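PDB 6SL5: Lhca5 from Dunaliella salina, which probably serves as a peripheral light-harvesting antenna subunit of photosystem I, binding chlorophylls and carotenoids and passing excitation energy toward the reaction centre. Local coordinates for residues Leu12-Gly17 with Gly24-His29; Ser91-Lys96 with Gly108-Tyr113. All blocks are in the same frame, centred on the assembly; numbering follows the deposited sequence.

Contact 1 of 2, residues Leu12-Gly17 with Gly24-His29; sequences LSYLDG and GFDPLH. With CLA (chlorophyll a), chain B.
Leu12, Tyr14 and Leu15 pack against Gly24-His29 in the loop that precedes helix 34-63 of the light-harvesting chlorophyll-binding fold, where Gly24-Leu28 spells the GFDPL sequence familiar in this family. Gly24 O faces Leu12 CD1 at 4.2 Å, and Gly24 N is hydrogen-bonded to Asp22. The N of Phe25 gives a weak, bent hydrogen bond (126°) to the keto oxygen OBD of the chlorophyll a, 3.3 Å away. Asp26 is buried between the two leucines: its CB touches Leu12 CD1 and Leu15 CD1, both at 3.4 Å, each leucine crossing it at about a right angle, and Asp26 OD1 lies 3.2 Å from CBA of the chlorophyll's esterified propionate arm. The side chain of Pro27 starts away from Leu12-Gly17, and the proline O is hydrogen-bonded to a lutein. At His29 the loop closes on Tyr14, whose CG, set between backbone N and carbonyl carbon (chi1 52°), starts the ring toward the second segment. The tyrosine edge points at the imidazole face in an offset edge-to-face pair, centroids 5.1 Å apart and planes at 72°, with Tyr14 CE1 3.2 Å from His29 ND1. Over an imidazole face sits Leu12 CD2, 3.6 Å from the ring centroid, a CH-pi contact.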
loop_
_atom_site.group_PDB
_atom_site.type_symbol
_atom_site.label_atom_id
_atom_site.label_comp_id
_atom_site.label_asym_id
_atom_site.label_seq_id
_atom_site.Cartn_x
_atom_site.Cartn_y
_atom_site.Cartn_z
ATOM N N LEU R 12 -23.278 -57.688 -7.871
ATOM C CA LEU R 12 -23.138 -56.664 -6.798
ATOM C C LEU R 12 -23.356 -57.302 -5.421
ATOM O O LEU R 12 -24.246 -58.153 -5.300
ATOM C CB LEU R 12 -24.141 -55.542 -7.075
ATOM C CG LEU R 12 -23.784 -54.670 -8.276
ATOM C CD1 LEU R 12 -25.000 -54.410 -9.148
ATOM C CD2 LEU R 12 -23.135 -53.367 -7.835
ATOM N N SER R 13 -22.618 -56.837 -4.409
ATOM C CA SER R 13 -22.707 -57.405 -3.038
ATOM C C SER R 13 -24.123 -57.239 -2.474
ATOM O O SER R 13 -24.631 -58.207 -1.874
ATOM C CB SER R 13 -21.685 -56.767 -2.135
ATOM O OG SER R 13 -21.692 -57.378 -0.854
ATOM N N TYR R 14 -24.750 -56.080 -2.695
ATOM C CA TYR R 14 -26.119 -55.834 -2.165
ATOM C C TYR R 14 -27.128 -56.817 -2.773
ATOM O O TYR R 14 -28.080 -57.194 -2.062
ATOM C CB TYR R 14 -26.529 -54.361 -2.253
ATOM C CG TYR R 14 -26.379 -53.723 -3.610
ATOM C CD1 TYR R 14 -25.348 -52.837 -3.868
ATOM C CD2 TYR R 14 -27.277 -53.990 -4.630
ATOM C CE1 TYR R 14 -25.205 -52.239 -5.108
ATOM C CE2 TYR R 14 -27.148 -53.402 -5.876
ATOM C CZ TYR R 14 -26.109 -52.522 -6.115
ATOM O OH TYR R 14 -25.972 -51.932 -7.337
ATOM N N LEU R 15 -26.966 -57.172 -4.052
ATOM C CA LEU R 15 -27.923 -58.120 -4.683
ATOM C C LEU R 15 -27.479 -59.551 -4.367
ATOM O O LEU R 15 -26.583 -60.065 -5.058
ATOM C CB LEU R 15 -27.942 -57.901 -6.198
ATOM C CG LEU R 15 -28.381 -56.519 -6.673
ATOM C CD1 LEU R 15 -28.497 -56.500 -8.187
ATOM C CD2 LEU R 15 -29.705 -56.123 -6.036
ATOM N N ASP R 16 -28.118 -60.177 -3.379
ATOM C CA ASP R 16 -27.737 -61.557 -2.986
ATOM C C ASP R 16 -28.478 -62.555 -3.878
ATOM O O ASP R 16 -28.254 -63.769 -3.705
ATOM C CB ASP R 16 -28.033 -61.808 -1.505
ATOM C CG ASP R 16 -27.344 -60.820 -0.579
ATOM O OD1 ASP R 16 -26.129 -60.602 -0.756
ATOM O OD2 ASP R 16 -28.030 -60.272 0.307
ATOM N N GLY R 17 -29.321 -62.069 -4.798
ATOM C CA GLY R 17 -30.061 -62.999 -5.617
ATOM C C GLY R 17 -31.354 -63.450 -5.009
ATOM O O GLY R 17 -32.032 -64.291 -5.612
ATOM N N GLY R 24 -28.225 -59.878 -12.012
ATOM C CA GLY R 24 -26.874 -59.481 -11.568
ATOM C C GLY R 24 -26.466 -58.125 -12.116
ATOM O O GLY R 24 -25.337 -57.687 -11.821
ATOM N N PHE R 25 -27.354 -57.477 -12.877
ATOM C CA PHE R 25 -27.062 -56.137 -13.449
ATOM C C PHE R 25 -27.789 -55.070 -12.628
ATOM O O PHE R 25 -29.034 -55.092 -12.585
ATOM C CB PHE R 25 -27.516 -56.035 -14.906
ATOM C CG PHE R 25 -27.540 -54.624 -15.436
ATOM C CD1 PHE R 25 -28.635 -53.804 -15.220
ATOM C CD2 PHE R 25 -26.459 -54.107 -16.132
ATOM C CE1 PHE R 25 -28.655 -52.504 -15.698
ATOM C CE2 PHE R 25 -26.480 -52.806 -16.610
ATOM C CZ PHE R 25 -27.578 -52.007 -16.393
ATOM N N ASP R 26 -27.021 -54.170 -12.009
ATOM C CA ASP R 26 -27.596 -53.071 -11.187
ATOM C C ASP R 26 -26.558 -51.962 -10.979
ATOM O O ASP R 26 -26.345 -51.565 -9.820
ATOM C CB ASP R 26 -28.209 -53.569 -9.875
ATOM C CG ASP R 26 -29.726 -53.484 -9.851
ATOM O OD1 ASP R 26 -30.300 -52.960 -10.825
ATOM O OD2 ASP R 26 -30.322 -53.932 -8.851
ATOM N N PRO R 27 -25.889 -51.374 -12.128
ATOM C CA PRO R 27 -24.757 -50.159 -12.486
ATOM C C PRO R 27 -25.207 -48.866 -11.793
ATOM O O PRO R 27 -26.411 -48.639 -11.774
ATOM C CB PRO R 27 -24.772 -50.020 -14.009
ATOM C CG PRO R 27 -26.092 -50.626 -14.388
ATOM C CD PRO R 27 -26.201 -51.838 -13.487
ATOM N N LEU R 28 -24.252 -48.165 -11.157
ATOM C CA LEU R 28 -24.362 -46.869 -10.414
ATOM C C LEU R 28 -24.947 -47.062 -9.005
ATOM O O LEU R 28 -25.118 -46.047 -8.303
ATOM C CB LEU R 28 -25.100 -45.784 -11.213
ATOM C CG LEU R 28 -24.310 -45.135 -12.348
ATOM C CD1 LEU R 28 -23.800 -46.181 -13.328
ATOM C CD2 LEU R 28 -25.158 -44.098 -13.070
ATOM N N HIS R 29 -25.235 -48.312 -8.627
ATOM C CA HIS R 29 -25.773 -48.640 -7.279
ATOM C C HIS R 29 -26.982 -47.756 -6.951
ATOM O O HIS R 29 -27.016 -47.195 -5.839
ATOM C CB HIS R 29 -24.664 -48.508 -6.226
ATOM C CG HIS R 29 -23.466 -49.351 -6.511
ATOM N ND1 HIS R 29 -22.821 -50.074 -5.526
ATOM C CD2 HIS R 29 -22.801 -49.600 -7.659
ATOM C CE1 HIS R 29 -21.808 -50.728 -6.056
ATOM N NE2 HIS R 29 -21.774 -50.453 -7.365
HETATM MG MG CLA B . -35.187 -53.056 -13.813
HETATM C CHA CLA B . -33.143 -54.755 -11.590
HETATM C CHB CLA B . -36.555 -51.258 -11.229
HETATM C CHC CLA B . -37.026 -51.483 -16.038
HETATM C CHD CLA B . -33.762 -54.981 -16.444
HETATM N NA CLA B . -34.884 -52.999 -11.628
HETATM C C1A CLA B . -34.030 -53.740 -10.922
HETATM C C2A CLA B . -34.113 -53.470 -9.444
HETATM C C3A CLA B . -35.191 -52.397 -9.386
HETATM C C4A CLA B . -35.584 -52.184 -10.814
HETATM C CMA CLA B . -36.222 -52.589 -8.309
HETATM C CAA CLA B . -32.921 -52.734 -8.869
HETATM C CBA CLA B . -32.764 -51.382 -9.560
HETATM C CGA CLA B . -31.949 -50.457 -8.692
HETATM O O1A CLA B . -30.903 -50.858 -8.211
HETATM O O2A CLA B . -32.392 -49.232 -8.470
HETATM N NB CLA B . -36.581 -51.585 -13.658
HETATM C C1B CLA B . -37.023 -50.965 -12.526
HETATM C C2B CLA B . -38.023 -49.986 -12.871
HETATM C C3B CLA B . -38.152 -50.061 -14.229
HETATM C C4B CLA B . -37.227 -51.083 -14.715
HETATM C CMB CLA B . -38.771 -49.079 -11.930
HETATM C CAB CLA B . -39.054 -49.259 -15.081
HETATM C CBB CLA B . -39.848 -48.128 -14.473
HETATM N NC CLA B . -35.345 -53.205 -15.906
HETATM C C1C CLA B . -36.185 -52.465 -16.619
HETATM C C2C CLA B . -36.137 -52.780 -18.066
HETATM C C3C CLA B . -35.195 -53.767 -18.165
HETATM C C4C CLA B . -34.711 -54.026 -16.813
HETATM C CMC CLA B . -36.943 -52.143 -19.167
HETATM C CAC CLA B . -34.751 -54.462 -19.429
HETATM C CBC CLA B . -33.383 -53.956 -19.830
HETATM N ND CLA B . -33.832 -54.481 -14.070
HETATM C C1D CLA B . -33.322 -55.193 -15.117
HETATM C C2D CLA B . -32.319 -56.165 -14.693
HETATM C C3D CLA B . -32.262 -55.979 -13.316
HETATM C C4D CLA B . -33.161 -54.976 -12.960
HETATM C CMD CLA B . -31.469 -57.178 -15.410
HETATM C CAD CLA B . -31.595 -56.459 -12.122
HETATM O OBD CLA B . -30.570 -57.120 -12.105
HETATM C CBD CLA B . -32.156 -55.704 -10.953
HETATM C CGD CLA B . -32.904 -56.634 -10.044
HETATM O O1D CLA B . -33.863 -57.265 -10.454
HETATM O O2D CLA B . -32.529 -56.779 -8.777
HETATM C CED CLA B . -32.166 -58.100 -8.383
HETATM C C1 CLA B . -33.686 -48.790 -8.987
HETATM C C2 CLA B . -33.935 -48.601 -10.464
HETATM C C3 CLA B . -34.620 -47.533 -10.901
HETATM C C4 CLA B . -35.153 -46.506 -9.948
HETATM C C5 CLA B . -34.904 -47.290 -12.365
HETATM C C6 CLA B . -33.714 -46.596 -13.018
HETATM C C7 CLA B . -33.910 -45.085 -13.064
HETATM C C8 CLA B . -34.161 -44.604 -14.488
HETATM C C9 CLA B . -34.908 -45.659 -15.296
HETATM C C10 CLA B . -32.836 -44.249 -15.151
HETATM C C11 CLA B . -33.038 -43.245 -16.280
HETATM C C12 CLA B . -33.055 -43.939 -17.636
HETATM C C13 CLA B . -31.844 -44.848 -17.801
HETATM C C14 CLA B . -30.596 -44.042 -18.141
HETATM C C15 CLA B . -32.130 -45.891 -18.873
HETATM C C16 CLA B . -32.822 -45.268 -20.081
HETATM C C17 CLA B . -33.865 -46.218 -20.656
HETATM C C18 CLA B . -33.739 -46.328 -22.171
HETATM C C19 CLA B . -33.917 -47.769 -22.631
HETATM C C20 CLA B . -34.733 -45.408 -22.869
#

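Contact 2 of 2, residues Ser91-Lys96 with Gly108-Tyr113; sequences SFLESK and GFINSY. With CLA (chlorophyll a), chain C.
Asn111, Lys96 and Leu93 carry most of this contact, in which the loop after helix 81-104 folds back along one side of that helix in the light-harvesting fold. The OD1 of Asn111 approaches the Phe92 ring obliquely, 3.2 Å from CE1, with amide and ring planes 77° apart. Lys96 runs past the same asparagine by its aliphatic part, CB lying 3.5 Å from Asn111 O and CG 3.8 Å from Asn111 OD1. The lysine chain bends at chi2 and again at chi3 (-70°), which brings CE to 3.6 Å from Ser112 CB, while NZ has a weak, long ion pair with Glu99. Leu93 brings CD1 against the loop backbone, 3.4 Å from Asn111 N, and meets Ile110 CD1 at 4.0 Å. No hydrogen bond crosses between the segments. Glu94 serves the pigment instead: its OE2 is 2.9 Å from the chlorophyll magnesium, long for a bond but consistent with this family's axial glutamate, and salt-bridged to Arg97. An alanine here would probably leave the magnesium without this oxygen and Arg97 without its countercharge. The loop, whose Phe109 O is hydrogen-bonded to a lutein, joins helix 81-104 to helix 124-145, while helix 34-63 lines the same chlorophyll.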
loop_
_atom_site.group_PDB
_atom_site.type_symbol
_atom_site.label_atom_id
_atom_site.label_comp_id
_atom_site.label_asym_id
_atom_site.label_seq_id
_atom_site.Cartn_x
_atom_site.Cartn_y
_atom_site.Cartn_z
ATOM N N SER R 91 -57.745 -41.805 -8.754
ATOM C CA SER R 91 -57.249 -41.376 -7.447
ATOM C C SER R 91 -57.793 -42.266 -6.343
ATOM O O SER R 91 -57.052 -42.676 -5.437
ATOM C CB SER R 91 -57.631 -39.923 -7.188
ATOM O OG SER R 91 -59.002 -39.837 -6.844
ATOM N N PHE R 92 -59.086 -42.594 -6.424
ATOM C CA PHE R 92 -59.685 -43.482 -5.427
ATOM C C PHE R 92 -59.049 -44.876 -5.493
ATOM O O PHE R 92 -58.609 -45.433 -4.467
ATOM C CB PHE R 92 -61.202 -43.506 -5.649
ATOM C CG PHE R 92 -61.891 -44.749 -5.182
ATOM C CD1 PHE R 92 -62.294 -45.712 -6.098
ATOM C CD2 PHE R 92 -62.192 -44.935 -3.842
ATOM C CE1 PHE R 92 -62.954 -46.849 -5.685
ATOM C CE2 PHE R 92 -62.852 -46.077 -3.419
ATOM C CZ PHE R 92 -63.230 -47.036 -4.345
ATOM N N LEU R 93 -58.934 -45.417 -6.712
ATOM C CA LEU R 93 -58.330 -46.729 -6.942
ATOM C C LEU R 93 -56.864 -46.787 -6.491
ATOM O O LEU R 93 -56.427 -47.766 -5.865
ATOM C CB LEU R 93 -58.456 -47.040 -8.436
ATOM C CG LEU R 93 -57.786 -48.247 -9.062
ATOM C CD1 LEU R 93 -58.434 -49.348 -8.493
ATOM C CD2 LEU R 93 -58.007 -48.314 -10.554
ATOM N N GLU R 94 -56.094 -45.735 -6.784
ATOM C CA GLU R 94 -54.678 -45.686 -6.433
ATOM C C GLU R 94 -54.461 -45.559 -4.941
ATOM O O GLU R 94 -53.501 -46.131 -4.405
ATOM C CB GLU R 94 -53.983 -44.531 -7.152
ATOM C CG GLU R 94 -53.658 -44.772 -8.627
ATOM C CD GLU R 94 -52.653 -45.882 -8.884
ATOM O OE1 GLU R 94 -52.939 -47.079 -8.701
ATOM O OE2 GLU R 94 -51.552 -45.564 -9.320
ATOM N N SER R 95 -55.324 -44.795 -4.260
ATOM C CA SER R 95 -55.207 -44.660 -2.813
ATOM C C SER R 95 -55.433 -46.009 -2.152
ATOM O O SER R 95 -54.726 -46.374 -1.197
ATOM C CB SER R 95 -56.196 -43.616 -2.305
ATOM O OG SER R 95 -56.049 -43.405 -0.915
ATOM N N LYS R 96 -56.384 -46.783 -2.695
ATOM C CA LYS R 96 -56.616 -48.124 -2.163
ATOM C C LYS R 96 -55.412 -49.025 -2.420
ATOM O O LYS R 96 -55.035 -49.828 -1.553
ATOM C CB LYS R 96 -57.869 -48.760 -2.772
ATOM C CG LYS R 96 -59.169 -47.994 -2.579
ATOM C CD LYS R 96 -59.375 -47.498 -1.154
ATOM C CE LYS R 96 -59.658 -48.636 -0.190
ATOM N NZ LYS R 96 -59.848 -48.189 1.208
ATOM N N GLY R 108 -51.115 -56.618 -5.943
ATOM C CA GLY R 108 -51.689 -57.120 -7.162
ATOM C C GLY R 108 -53.151 -57.319 -6.871
ATOM O O GLY R 108 -53.538 -58.372 -6.356
ATOM N N PHE R 109 -53.957 -56.298 -7.163
ATOM C CA PHE R 109 -55.387 -56.342 -6.904
ATOM C C PHE R 109 -56.073 -55.190 -7.595
ATOM O O PHE R 109 -55.449 -54.198 -7.929
ATOM C CB PHE R 109 -55.714 -56.284 -5.413
ATOM C CG PHE R 109 -55.030 -55.182 -4.662
ATOM C CD1 PHE R 109 -53.752 -55.359 -4.150
ATOM C CD2 PHE R 109 -55.684 -53.990 -4.413
ATOM C CE1 PHE R 109 -53.132 -54.364 -3.451
ATOM C CE2 PHE R 109 -55.066 -52.996 -3.702
ATOM C CZ PHE R 109 -53.786 -53.190 -3.219
ATOM N N ILE R 110 -57.381 -55.330 -7.773
ATOM C CA ILE R 110 -58.207 -54.296 -8.374
ATOM C C ILE R 110 -59.073 -53.723 -7.259
ATOM O O ILE R 110 -59.693 -54.472 -6.492
ATOM C CB ILE R 110 -59.029 -54.837 -9.562
ATOM C CG1 ILE R 110 -60.042 -53.801 -10.059
ATOM C CG2 ILE R 110 -59.695 -56.165 -9.237
ATOM C CD1 ILE R 110 -59.411 -52.590 -10.697
ATOM N N ASN R 111 -59.074 -52.396 -7.147
ATOM C CA ASN R 111 -59.805 -51.608 -6.141
ATOM C C ASN R 111 -59.289 -51.963 -4.753
ATOM O O ASN R 111 -58.081 -51.810 -4.510
ATOM C CB ASN R 111 -61.318 -51.699 -6.328
ATOM C CG ASN R 111 -62.015 -50.463 -5.794
ATOM O OD1 ASN R 111 -61.360 -49.554 -5.280
ATOM N ND2 ASN R 111 -63.336 -50.412 -5.920
ATOM N N SER R 112 -60.139 -52.398 -3.825
ATOM C CA SER R 112 -59.737 -52.708 -2.454
ATOM C C SER R 112 -59.952 -54.185 -2.179
ATOM O O SER R 112 -60.991 -54.577 -1.645
ATOM C CB SER R 112 -60.531 -51.876 -1.526
ATOM O OG SER R 112 -61.909 -52.174 -1.648
ATOM N N TYR R 113 -58.962 -55.007 -2.535
ATOM C CA TYR R 113 -59.027 -56.453 -2.318
ATOM C C TYR R 113 -57.612 -57.012 -2.176
ATOM O O TYR R 113 -57.172 -57.787 -3.024
ATOM C CB TYR R 113 -59.736 -57.153 -3.484
ATOM C CG TYR R 113 -61.225 -56.931 -3.625
ATOM C CD1 TYR R 113 -62.131 -57.735 -2.946
ATOM C CD2 TYR R 113 -61.725 -55.944 -4.469
ATOM C CE1 TYR R 113 -63.497 -57.546 -3.083
ATOM C CE2 TYR R 113 -63.086 -55.743 -4.609
ATOM C CZ TYR R 113 -63.965 -56.548 -3.915
ATOM O OH TYR R 113 -65.319 -56.350 -4.058
HETATM MG MG CLA C . -49.114 -44.207 -10.275
HETATM C CHA CLA C . -46.319 -45.828 -9.102
HETATM C CHB CLA C . -49.531 -42.690 -7.218
HETATM C CHC CLA C . -51.761 -42.693 -11.472
HETATM C CHD CLA C . -48.827 -45.906 -13.299
HETATM N NA CLA C . -48.047 -44.227 -8.359
HETATM C C1A CLA C . -46.963 -44.925 -8.076
HETATM C C2A CLA C . -46.494 -44.599 -6.689
HETATM C C3A CLA C . -47.580 -43.721 -6.112
HETATM C C4A CLA C . -48.437 -43.522 -7.289
HETATM C CMA CLA C . -48.193 -44.233 -4.826
HETATM C CAA CLA C . -45.201 -43.801 -6.857
HETATM C CBA CLA C . -44.926 -42.761 -5.790
HETATM C CGA CLA C . -45.118 -41.445 -6.460
HETATM O O1A CLA C . -45.661 -40.572 -5.830
HETATM O O2A CLA C . -44.746 -41.296 -7.704
HETATM N NB CLA C . -50.422 -42.893 -9.472
HETATM C C1B CLA C . -50.454 -42.406 -8.211
HETATM C C2B CLA C . -51.533 -41.499 -8.038
HETATM C C3B CLA C . -52.184 -41.499 -9.253
HETATM C C4B CLA C . -51.454 -42.399 -10.145
HETATM C CMB CLA C . -51.783 -40.803 -6.722
HETATM C CAB CLA C . -53.391 -40.779 -9.731
HETATM C CBB CLA C . -54.058 -39.609 -9.045
HETATM N NC CLA C . -50.020 -44.180 -12.164
HETATM C C1C CLA C . -51.109 -43.491 -12.432
HETATM C C2C CLA C . -51.540 -43.634 -13.836
HETATM C C3C CLA C . -50.630 -44.472 -14.396
HETATM C C4C CLA C . -49.691 -44.827 -13.332
HETATM C CMC CLA C . -52.709 -42.989 -14.515
HETATM C CAC CLA C . -50.687 -44.882 -15.848
HETATM C CBC CLA C . -49.433 -44.582 -16.631
HETATM N ND CLA C . -48.011 -45.602 -11.044
HETATM C C1D CLA C . -47.901 -46.110 -12.280
HETATM C C2D CLA C . -46.684 -46.790 -12.462
HETATM C C3D CLA C . -46.078 -46.701 -11.212
HETATM C C4D CLA C . -46.884 -45.985 -10.360
HETATM C CMD CLA C . -46.200 -47.461 -13.687
HETATM C CAD CLA C . -44.937 -47.100 -10.459
HETATM O OBD CLA C . -44.125 -47.817 -10.913
HETATM C CBD CLA C . -45.035 -46.621 -9.040
HETATM C CGD CLA C . -45.116 -47.600 -7.891
HETATM O O1D CLA C . -44.146 -47.858 -7.208
HETATM O O2D CLA C . -46.262 -48.118 -7.500
HETATM C CED CLA C . -46.445 -48.028 -6.095
HETATM C C1 CLA C . -44.364 -39.927 -7.998
#

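The two contacts come in series along the chain: contact 1 is complete before the chain reaches contact 2, with helix 34-63 between them. Their centres are about 32 Å apart and their nearest atoms about 21 Å, so they do not touch, although both belong to the same chlorophyll a/b-binding fold. Contact 1 is loop against loop ahead of helix 34-63; contact 2 sets helix 81-104 against the loop leading to helix 124-145. What they have in common is pigment: each lends a backbone carbonyl to a lutein, and the two lutein pockets are separate, yet both include residues of helix 34-63. The loops thus probably help to hold pigments at two separate places beside that helix.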